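Side-chain contacts in KaiC domain-containing protein (PDB 2ZTS), which probably binds ATP as a KaiC-like P-loop NTPase, and here holds ADP and magnesium in a six-chain assembly: residues E21-G26 with V218-M223; K43-A48 with N240-Y245; R72-E77 with I94-G99. All coordinates share one frame; numbering follows the deposited sequence.

Contact 1: E21-G26 with V218-M223. With ADP (adenosine-5'-diphosphate), chain D.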
loop_
_atom_site.group_PDB
_atom_site.type_symbol
_atom_site.label_atom_id
_atom_site.label_comp_id
_atom_site.label_asym_id
_atom_site.label_seq_id
_atom_site.Cartn_x
_atom_site.Cartn_y
_atom_site.Cartn_z
ATOM N N GLU C 21 32.274 -5.372 -21.945
ATOM C CA GLU C 21 31.761 -6.440 -22.821
ATOM C C GLU C 21 30.238 -6.614 -22.788
ATOM O O GLU C 21 29.693 -7.257 -23.659
ATOM C CB GLU C 21 32.454 -7.822 -22.544
ATOM C CG GLU C 21 32.832 -8.165 -21.111
ATOM C CD GLU C 21 34.347 -8.001 -20.756
ATOM O OE1 GLU C 21 34.770 -6.879 -20.335
ATOM O OE2 GLU C 21 35.112 -8.998 -20.823
ATOM N N LEU C 22 29.563 -6.073 -21.773
ATOM C CA LEU C 22 28.107 -6.141 -21.672
ATOM C C LEU C 22 27.426 -5.040 -22.472
ATOM O O LEU C 22 26.232 -5.129 -22.720
ATOM C CB LEU C 22 27.650 -6.093 -20.186
ATOM C CG LEU C 22 28.318 -7.084 -19.220
ATOM C CD1 LEU C 22 27.783 -7.033 -17.837
ATOM C CD2 LEU C 22 28.220 -8.474 -19.747
ATOM N N ILE C 23 28.165 -4.009 -22.872
ATOM C CA ILE C 23 27.595 -2.819 -23.477
ATOM C C ILE C 23 28.425 -2.346 -24.692
ATOM O O ILE C 23 28.587 -1.151 -24.933
ATOM C CB ILE C 23 27.416 -1.679 -22.415
ATOM C CG1 ILE C 23 28.693 -1.441 -21.636
ATOM C CG2 ILE C 23 26.360 -2.058 -21.445
ATOM C CD1 ILE C 23 28.806 -0.062 -20.998
ATOM N N GLU C 24 28.885 -3.337 -25.461
ATOM C CA GLU C 24 29.599 -3.204 -26.727
ATOM C C GLU C 24 30.833 -2.315 -26.630
ATOM O O GLU C 24 31.115 -1.563 -27.530
ATOM C CB GLU C 24 28.653 -2.726 -27.829
ATOM C CG GLU C 24 27.521 -3.678 -28.232
ATOM C CD GLU C 24 26.754 -3.116 -29.436
ATOM O OE1 GLU C 24 27.337 -3.035 -30.546
ATOM O OE2 GLU C 24 25.595 -2.689 -29.295
ATOM N N GLY C 25 31.561 -2.395 -25.526
ATOM C CA GLY C 25 32.817 -1.663 -25.330
ATOM C C GLY C 25 32.732 -0.459 -24.396
ATOM O O GLY C 25 33.757 0.111 -24.028
ATOM N N GLY C 26 31.544 -0.042 -23.964
ATOM C CA GLY C 26 31.454 1.143 -23.101
ATOM C C GLY C 26 30.207 1.945 -23.306
ATOM O O GLY C 26 29.377 1.557 -24.127
ATOM N N VAL C 218 24.884 -7.529 -11.031
ATOM C CA VAL C 218 24.588 -6.365 -11.891
ATOM C C VAL C 218 23.742 -6.778 -13.084
ATOM O O VAL C 218 23.900 -7.868 -13.643
ATOM C CB VAL C 218 25.879 -5.648 -12.344
ATOM C CG1 VAL C 218 26.815 -6.610 -13.101
ATOM C CG2 VAL C 218 25.581 -4.485 -13.210
ATOM N N LEU C 219 22.831 -5.899 -13.474
ATOM C CA LEU C 219 22.016 -6.106 -14.653
ATOM C C LEU C 219 21.923 -4.770 -15.411
ATOM O O LEU C 219 21.732 -3.692 -14.808
ATOM C CB LEU C 219 20.678 -6.560 -14.189
ATOM C CG LEU C 219 19.481 -6.723 -15.086
ATOM C CD1 LEU C 219 19.688 -7.846 -16.018
ATOM C CD2 LEU C 219 18.306 -7.020 -14.161
ATOM N N ILE C 220 22.132 -4.820 -16.702
ATOM C CA ILE C 220 21.860 -3.670 -17.558
ATOM C C ILE C 220 20.464 -3.779 -18.072
ATOM O O ILE C 220 20.165 -4.631 -18.912
ATOM C CB ILE C 220 22.804 -3.631 -18.729
ATOM C CG1 ILE C 220 24.232 -3.576 -18.231
ATOM C CG2 ILE C 220 22.504 -2.401 -19.621
ATOM C CD1 ILE C 220 25.059 -4.574 -18.878
ATOM N N ARG C 221 19.616 -2.878 -17.577
ATOM C CA ARG C 221 18.176 -2.861 -17.800
ATOM C C ARG C 221 17.872 -2.095 -19.081
ATOM O O ARG C 221 17.012 -2.485 -19.844
ATOM C CB ARG C 221 17.531 -2.238 -16.549
ATOM C CG ARG C 221 16.090 -1.890 -16.549
ATOM C CD ARG C 221 15.094 -3.081 -16.714
ATOM N NE ARG C 221 14.236 -3.188 -15.549
ATOM C CZ ARG C 221 12.951 -2.838 -15.485
ATOM N NH1 ARG C 221 12.273 -2.340 -16.538
ATOM N NH2 ARG C 221 12.329 -2.988 -14.316
ATOM N N LYS C 222 18.658 -1.048 -19.341
ATOM C CA LYS C 222 18.453 -0.123 -20.447
ATOM C C LYS C 222 19.805 0.504 -20.808
ATOM O O LYS C 222 20.581 0.892 -19.926
ATOM C CB LYS C 222 17.491 0.989 -20.045
ATOM C CG LYS C 222 17.148 1.942 -21.150
ATOM C CD LYS C 222 16.127 3.009 -20.723
ATOM C CE LYS C 222 16.085 4.077 -21.793
ATOM N NZ LYS C 222 14.815 4.750 -21.968
HETATM N N MSE C 223 20.118 0.577 -22.092
HETATM C CA MSE C 223 21.275 1.399 -22.505
HETATM C C MSE C 223 21.041 1.848 -23.924
HETATM O O MSE C 223 20.971 1.018 -24.813
HETATM C CB MSE C 223 22.574 0.620 -22.421
HETATM C CG MSE C 223 23.856 1.429 -22.742
HETATM SE SE MSE C 223 24.117 2.856 -21.378
HETATM C CE MSE C 223 24.186 1.661 -19.766
HETATM P PB ADP D . 11.689 2.629 -23.404
HETATM O O1B ADP D . 10.468 1.857 -22.990
HETATM O O2B ADP D . 12.472 3.077 -22.170
HETATM O O3B ADP D . 11.206 3.882 -24.077
HETATM P PA ADP D . 13.490 2.154 -25.557
HETATM O O1A ADP D . 12.587 2.093 -26.760
HETATM O O2A ADP D . 14.033 3.501 -25.155
HETATM O O3A ADP D . 12.656 1.650 -24.222
HETATM O "O5'" ADP D . 14.495 0.945 -25.778
HETATM C "C5'" ADP D . 15.866 1.139 -25.701
HETATM C "C4'" ADP D . 16.481 -0.235 -25.651
HETATM O "O4'" ADP D . 16.559 -0.811 -26.936
HETATM C "C3'" ADP D . 17.871 -0.191 -25.050
HETATM O "O3'" ADP D . 17.732 -0.330 -23.680
HETATM C "C2'" ADP D . 18.501 -1.373 -25.706
HETATM O "O2'" ADP D . 18.287 -2.558 -25.020
HETATM C "C1'" ADP D . 17.790 -1.489 -27.043
HETATM N N9 ADP D . 18.606 -0.841 -28.072
HETATM C C8 ADP D . 18.828 0.514 -28.228
HETATM N N7 ADP D . 19.625 0.689 -29.314
HETATM C C5 ADP D . 19.913 -0.531 -29.813
HETATM C C6 ADP D . 20.684 -0.888 -30.906
HETATM N N6 ADP D . 21.007 0.072 -31.770
HETATM N N1 ADP D . 20.770 -2.228 -31.211
HETATM C C2 ADP D . 20.112 -3.188 -30.420
HETATM N N3 ADP D . 19.344 -2.818 -29.310
HETATM C C4 ADP D . 19.265 -1.504 -29.043
#
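L22 and I23 meet I220 and M223 without a ring or other flat group among the four, an aliphatic contact throughout; the nearby ring is that of H228, which packs on I23, I220 and M223. L22 and I23, the first residue of a type I' beta turn that ends at G26, pack on strand 214-223 in the sheet of a KaiC-type P-loop fold. The terminal methyl of I220 does most of the touching. Its CD1 comes within 3.3 Å of L22 CB, closer than usual for two carbons, and L22 CD1 also meets it. I23 crosses I220 at about a right angle: chi1 51° puts CG1 between backbone N and carbonyl carbon and leaves CG2, anti to the carbonyl carbon, 3.8 Å from I220 CD1. The same CG2 lies more loosely against CG of the selenomethionine M223. A classic beta bulge, R221 and K222 facing V202, resets the strand's alternation, which lets I220 and M223, three residues apart, both point toward segment 21-26. Past the bulge, the strand reaches ADP held by the P-loop of the second subunit: K222 NZ donates to O2B at 2.9 Å, and M223 N to the ribose O3' at 3.0 Å.

Contact 2: K43-A48 with N240-Y245; sequences KTTFAA and NGIVVY. With MG (magnesium ion), chain I; ADP (adenosine-5'-diphosphate), chain H.
Apolar packing alone links T45 and F46 to I242 directly. I242 CD1 sits at the edge of the F46 ring, near its plane, 3.5 Å from F46 CB, while I242 CG1 lies 4.0 Å from T45 CG2. The F46 ring also makes an edge-to-face pair with F19. T45 works in two directions: at chi1 -67° its methyl, anti to the backbone N, turns to the strand, leaving OG1 to donate to ADP O1A at 2.8 Å. Hydrogen bonds hold the diphosphate. O1A is gripped a second time by T45 N, and O1B likewise twice, by K43 N and by K43 NZ at 2.8 Å, the lysine chain curling back through bends at chi3 and chi4. E180 forms a salt bridge with the same NZ. T44 N donates almost straight to O3B, with an angle of 166° at the hydrogen. Metal coordination is the third kind: magnesium takes T44 OG1 at 2.2 Å, ADP O3B at 2.0 Å and four waters, two of which donate back to the nucleotide. K222 and M223 of the third subunit also bond this ADP, so the site lies at a subunit interface. Backbone amides and lysine around the phosphates at a helix start, with a hydroxyl on magnesium, make a Walker A P-loop.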
loop_
_atom_site.group_PDB
_atom_site.type_symbol
_atom_site.label_atom_id
_atom_site.label_comp_id
_atom_site.label_asym_id
_atom_site.label_seq_id
_atom_site.Cartn_x
_atom_site.Cartn_y
_atom_site.Cartn_z
ATOM N N LYS C 43 26.979 1.129 -5.244
ATOM C CA LYS C 43 26.758 2.303 -6.104
ATOM C C LYS C 43 27.891 3.305 -6.082
ATOM O O LYS C 43 28.410 3.714 -7.124
ATOM C CB LYS C 43 25.487 3.040 -5.708
ATOM C CG LYS C 43 24.204 2.243 -5.918
ATOM C CD LYS C 43 23.037 3.069 -5.682
ATOM C CE LYS C 43 22.787 3.423 -4.211
ATOM N NZ LYS C 43 22.875 2.381 -3.218
ATOM N N THR C 44 28.206 3.790 -4.886
ATOM C CA THR C 44 29.302 4.717 -4.693
ATOM C C THR C 44 30.643 4.244 -5.262
ATOM O O THR C 44 31.332 4.996 -5.943
ATOM C CB THR C 44 29.374 5.057 -3.223
ATOM O OG1 THR C 44 28.288 5.908 -2.933
ATOM C CG2 THR C 44 30.596 5.931 -2.852
ATOM N N THR C 45 30.966 3.000 -5.002
ATOM C CA THR C 45 32.154 2.325 -5.443
ATOM C C THR C 45 32.294 2.269 -6.961
ATOM O O THR C 45 33.314 2.649 -7.521
ATOM C CB THR C 45 32.156 0.910 -4.824
ATOM O OG1 THR C 45 32.302 1.078 -3.408
ATOM C CG2 THR C 45 33.387 0.118 -5.205
ATOM N N PHE C 46 31.250 1.789 -7.601
ATOM C CA PHE C 46 31.117 1.702 -9.050
ATOM C C PHE C 46 31.255 3.117 -9.692
ATOM O O PHE C 46 32.035 3.303 -10.614
ATOM C CB PHE C 46 29.755 1.115 -9.305
ATOM C CG PHE C 46 29.481 0.781 -10.704
ATOM C CD1 PHE C 46 29.399 -0.524 -11.094
ATOM C CD2 PHE C 46 29.302 1.793 -11.646
ATOM C CE1 PHE C 46 29.139 -0.831 -12.407
ATOM C CE2 PHE C 46 29.037 1.489 -12.983
ATOM C CZ PHE C 46 28.943 0.198 -13.366
ATOM N N ALA C 47 30.567 4.121 -9.147
ATOM C CA ALA C 47 30.701 5.527 -9.604
ATOM C C ALA C 47 32.104 6.126 -9.409
ATOM O O ALA C 47 32.604 6.865 -10.295
ATOM C CB ALA C 47 29.712 6.394 -8.940
ATOM N N ALA C 48 32.767 5.750 -8.321
ATOM C CA ALA C 48 34.087 6.249 -8.033
ATOM C C ALA C 48 35.091 5.602 -8.980
ATOM O O ALA C 48 36.002 6.279 -9.460
ATOM C CB ALA C 48 34.452 6.010 -6.634
ATOM N N ASN C 240 40.862 -4.425 -5.236
ATOM C CA ASN C 240 41.042 -3.404 -6.259
ATOM C C ASN C 240 39.726 -2.965 -6.882
ATOM O O ASN C 240 39.706 -2.587 -7.994
ATOM C CB ASN C 240 42.085 -3.855 -7.333
ATOM C CG ASN C 240 43.448 -4.200 -6.718
ATOM O OD1 ASN C 240 43.775 -5.374 -6.572
ATOM N ND2 ASN C 240 44.214 -3.183 -6.291
ATOM N N GLY C 241 38.633 -2.944 -6.138
ATOM C CA GLY C 241 37.341 -2.466 -6.638
ATOM C C GLY C 241 36.433 -3.523 -7.256
ATOM O O GLY C 241 36.582 -4.719 -7.026
ATOM N N ILE C 242 35.488 -3.080 -8.074
ATOM C CA ILE C 242 34.547 -3.995 -8.685
ATOM C C ILE C 242 35.211 -4.808 -9.784
ATOM O O ILE C 242 36.020 -4.274 -10.584
ATOM C CB ILE C 242 33.314 -3.254 -9.220
ATOM C CG1 ILE C 242 32.611 -2.562 -8.070
ATOM C CG2 ILE C 242 32.352 -4.219 -9.883
ATOM C CD1 ILE C 242 31.332 -1.867 -8.434
ATOM N N VAL C 243 34.868 -6.095 -9.797
ATOM C CA VAL C 243 35.087 -6.985 -10.941
ATOM C C VAL C 243 33.777 -7.763 -11.225
ATOM O O VAL C 243 33.232 -8.431 -10.333
ATOM C CB VAL C 243 36.229 -8.034 -10.692
ATOM C CG1 VAL C 243 36.369 -8.980 -11.907
ATOM C CG2 VAL C 243 37.612 -7.385 -10.384
ATOM N N VAL C 244 33.315 -7.697 -12.464
ATOM C CA VAL C 244 32.149 -8.402 -12.946
ATOM C C VAL C 244 32.590 -9.697 -13.640
ATOM O O VAL C 244 33.585 -9.694 -14.340
ATOM C CB VAL C 244 31.404 -7.525 -13.927
ATOM C CG1 VAL C 244 30.226 -8.256 -14.532
ATOM C CG2 VAL C 244 30.962 -6.217 -13.223
ATOM N N TYR C 245 31.858 -10.792 -13.428
ATOM C CA TYR C 245 32.237 -12.140 -13.882
ATOM C C TYR C 245 31.272 -12.686 -14.944
ATOM O O TYR C 245 30.230 -12.120 -15.124
ATOM C CB TYR C 245 32.278 -13.056 -12.669
ATOM C CG TYR C 245 33.394 -12.735 -11.743
ATOM C CD1 TYR C 245 34.737 -12.995 -12.102
ATOM C CD2 TYR C 245 33.148 -12.162 -10.495
ATOM C CE1 TYR C 245 35.809 -12.687 -11.230
ATOM C CE2 TYR C 245 34.201 -11.862 -9.623
ATOM C CZ TYR C 245 35.522 -12.122 -9.996
ATOM O OH TYR C 245 36.527 -11.820 -9.121
HETATM MG MG MG I . 26.712 5.270 -1.495
HETATM P PB ADP H . 26.167 1.960 -1.761
HETATM O O1B ADP H . 25.381 1.231 -2.764
HETATM O O2B ADP H . 25.433 2.098 -0.421
HETATM O O3B ADP H . 26.653 3.368 -2.261
HETATM P PA ADP H . 28.994 1.251 -1.474
HETATM O O1A ADP H . 29.630 1.536 -2.852
HETATM O O2A ADP H . 29.275 2.328 -0.451
HETATM O O3A ADP H . 27.405 0.921 -1.571
HETATM O "O5'" ADP H . 29.538 -0.186 -1.072
HETATM C "C5'" ADP H . 30.296 -0.410 0.073
HETATM C "C4'" ADP H . 30.604 -1.879 0.240
HETATM O "O4'" ADP H . 31.744 -2.338 -0.448
HETATM C "C3'" ADP H . 30.804 -2.194 1.709
HETATM O "O3'" ADP H . 29.510 -2.261 2.311
HETATM C "C2'" ADP H . 31.631 -3.463 1.644
HETATM O "O2'" ADP H . 30.845 -4.593 1.504
HETATM C "C1'" ADP H . 32.436 -3.306 0.349
HETATM N N9 ADP H . 33.785 -2.757 0.563
HETATM C C8 ADP H . 34.104 -1.471 0.983
HETATM N N7 ADP H . 35.447 -1.343 1.019
HETATM C C5 ADP H . 35.985 -2.548 0.680
HETATM C C6 ADP H . 37.297 -2.996 0.552
HETATM N N6 ADP H . 38.321 -2.130 0.521
HETATM N N1 ADP H . 37.519 -4.310 0.134
HETATM C C2 ADP H . 36.458 -5.155 -0.148
HETATM N N3 ADP H . 35.140 -4.699 -0.029
HETATM C C4 ADP H . 34.934 -3.431 0.376
HETATM O O HOH W 1 28.268 4.640 -0.237
HETATM O O HOH W 2 24.963 4.780 -0.469
HETATM O O HOH W 3 26.850 7.060 -0.550
HETATM O O HOH W 4 25.396 6.044 -2.916
#

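Contact 3: R72-E77 with I94-G99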
loop_
_atom_site.group_PDB
_atom_site.type_symbol
_atom_site.label_atom_id
_atom_site.label_comp_id
_atom_site.label_asym_id
_atom_site.label_seq_id
_atom_site.Cartn_x
_atom_site.Cartn_y
_atom_site.Cartn_z
ATOM N N ARG C 72 36.936 14.384 1.888
ATOM C CA ARG C 72 37.981 13.658 2.630
ATOM C C ARG C 72 37.574 12.266 3.007
ATOM O O ARG C 72 38.420 11.416 3.209
ATOM C CB ARG C 72 38.360 14.405 3.914
ATOM C CG ARG C 72 37.208 14.465 5.003
ATOM C CD ARG C 72 37.359 15.608 6.017
ATOM N NE ARG C 72 38.566 15.429 6.829
ATOM C CZ ARG C 72 38.632 15.473 8.178
ATOM N NH1 ARG C 72 37.549 15.695 8.938
ATOM N NH2 ARG C 72 39.811 15.294 8.768
ATOM N N ASP C 73 36.266 12.046 3.138
ATOM C CA ASP C 73 35.716 10.734 3.432
ATOM C C ASP C 73 35.880 9.876 2.208
ATOM O O ASP C 73 36.221 8.714 2.297
ATOM C CB ASP C 73 34.220 10.800 3.763
ATOM C CG ASP C 73 33.925 11.570 5.031
ATOM O OD1 ASP C 73 34.741 11.510 5.971
ATOM O OD2 ASP C 73 32.851 12.237 5.188
ATOM N N LEU C 74 35.585 10.444 1.054
ATOM C CA LEU C 74 35.661 9.686 -0.191
ATOM C C LEU C 74 37.134 9.335 -0.513
ATOM O O LEU C 74 37.411 8.208 -0.870
ATOM C CB LEU C 74 34.964 10.443 -1.312
ATOM C CG LEU C 74 34.981 9.959 -2.764
ATOM C CD1 LEU C 74 34.141 8.709 -3.024
ATOM C CD2 LEU C 74 34.461 11.109 -3.566
ATOM N N ARG C 75 38.065 10.259 -0.321
ATOM C CA ARG C 75 39.475 9.947 -0.556
ATOM C C ARG C 75 39.946 8.817 0.356
ATOM O O ARG C 75 40.562 7.865 -0.106
ATOM C CB ARG C 75 40.381 11.143 -0.326
ATOM C CG ARG C 75 40.132 12.336 -1.260
ATOM C CD ARG C 75 41.062 13.584 -1.028
ATOM N NE ARG C 75 40.507 14.730 -1.743
ATOM C CZ ARG C 75 39.965 15.808 -1.203
ATOM N NH1 ARG C 75 39.860 15.956 0.110
ATOM N NH2 ARG C 75 39.414 16.716 -2.000
ATOM N N ARG C 76 39.627 8.918 1.642
ATOM C CA ARG C 76 39.999 7.875 2.623
ATOM C C ARG C 76 39.358 6.527 2.244
ATOM O O ARG C 76 40.008 5.484 2.292
ATOM C CB ARG C 76 39.587 8.296 4.070
ATOM C CG ARG C 76 39.665 7.196 5.156
ATOM C CD ARG C 76 38.952 7.516 6.509
ATOM N NE ARG C 76 38.784 6.270 7.289
ATOM C CZ ARG C 76 38.557 6.177 8.611
ATOM N NH1 ARG C 76 38.448 7.248 9.373
ATOM N NH2 ARG C 76 38.461 4.970 9.176
ATOM N N GLU C 77 38.089 6.552 1.842
ATOM C CA GLU C 77 37.379 5.318 1.594
ATOM C C GLU C 77 37.939 4.633 0.356
ATOM O O GLU C 77 38.136 3.419 0.353
ATOM C CB GLU C 77 35.868 5.558 1.513
ATOM C CG GLU C 77 35.148 5.299 2.855
ATOM C CD GLU C 77 33.992 6.249 3.122
ATOM O OE1 GLU C 77 33.137 6.395 2.214
ATOM O OE2 GLU C 77 33.960 6.864 4.233
ATOM N N ILE C 94 41.005 15.101 -11.704
ATOM C CA ILE C 94 39.774 14.832 -10.962
ATOM C C ILE C 94 39.433 15.988 -10.102
ATOM O O ILE C 94 40.293 16.561 -9.480
ATOM C CB ILE C 94 39.922 13.585 -10.055
ATOM C CG1 ILE C 94 40.124 12.334 -10.870
ATOM C CG2 ILE C 94 38.691 13.399 -9.141
ATOM C CD1 ILE C 94 40.309 11.063 -9.973
ATOM N N ALA C 95 38.170 16.338 -10.043
ATOM C CA ALA C 95 37.687 17.217 -8.981
ATOM C C ALA C 95 36.605 16.517 -8.194
ATOM O O ALA C 95 35.775 15.760 -8.766
ATOM C CB ALA C 95 37.164 18.485 -9.565
ATOM N N ILE C 96 36.597 16.787 -6.880
ATOM C CA ILE C 96 35.548 16.322 -5.978
ATOM C C ILE C 96 34.821 17.545 -5.503
ATOM O O ILE C 96 35.450 18.477 -4.971
ATOM C CB ILE C 96 36.060 15.521 -4.748
ATOM C CG1 ILE C 96 36.779 14.240 -5.170
ATOM C CG2 ILE C 96 34.845 15.180 -3.832
ATOM C CD1 ILE C 96 37.634 13.520 -4.026
ATOM N N VAL C 97 33.497 17.536 -5.727
ATOM C CA VAL C 97 32.591 18.588 -5.314
ATOM C C VAL C 97 31.653 18.061 -4.238
ATOM O O VAL C 97 30.726 17.256 -4.530
ATOM C CB VAL C 97 31.733 19.034 -6.493
ATOM C CG1 VAL C 97 30.755 20.068 -6.044
ATOM C CG2 VAL C 97 32.607 19.543 -7.688
ATOM N N ASP C 98 31.809 18.562 -3.020
ATOM C CA ASP C 98 31.019 18.037 -1.903
ATOM C C ASP C 98 29.946 18.974 -1.267
ATOM O O ASP C 98 29.477 18.698 -0.172
ATOM C CB ASP C 98 31.951 17.342 -0.890
ATOM C CG ASP C 98 32.801 18.320 -0.077
ATOM O OD1 ASP C 98 32.737 19.551 -0.311
ATOM O OD2 ASP C 98 33.557 17.915 0.822
ATOM N N GLY C 99 29.653 20.159 -1.796
ATOM C CA GLY C 99 30.380 21.363 -1.462
ATOM C C GLY C 99 29.647 21.742 -0.152
ATOM O O GLY C 99 28.465 22.241 -0.179
#
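L74 and R75, neighbours on helix 71-79, both reach the single side chain of I96 on strand 94-97. The arrangement belongs to a beta-alpha-beta crossover: strand 62-66 runs out through helices 71-79 and 85-90 and returns as the parallel strand 94-97, one of the two outermost strands of the sheet within this chain. Three conformations build the contact. L74 holds CG anti to its own amide nitrogen (chi1 175°), and its branch CD2 meets I96 at two points, CD1 at 4.0 Å and CG2 at 4.1 Å. I96 has CG1 beside its backbone N (chi1 -62°) and a stretched chi2, which carries CD1 out to the helix. R75 leaves the helix at a slant but then runs extended from CG to NE and crosses the isoleucine obliquely, touching its CD1 with CG and NE, before its charged end bonds to E89 of helix 85-90 in a salt bridge. One arginine thus packs on the strand and ties the two crossover helices together. D98, just after the strand, accepts a hydrogen bond from A71 N at the start of helix 71-79. Other side chains of the helix serve the assembly: D73, R76 and E77 form salt bridges with R200, E225 and R224 of the third subunit. On I96, CD1 rests 3.9 Å from both CG and NE of R75.

In the fold
From the N terminus, 21-26 comes first, in the loop between strands 11-12 and 27-28, then the P-loop helix at 43-48, then 72-77, which contact 3 pairs with 94-99 after a gap of only 16 residues. That short loop is nested inside both longer ones. Contact 1 closes at 218-223, tying the early loop to strand 214-223, and contact 2 at 240-245, each across 191 residues; these two cross, since their segments alternate. They also touch, V218 CG1 lying 4.0 Å from V244 CG1. All three reach the same mixed sheet: contact 3 at one outermost strand, contact 2 at the other, and contact 1 in its antiparallel part. Contacts 1 and 3 lie on opposite sides of the chain's centre.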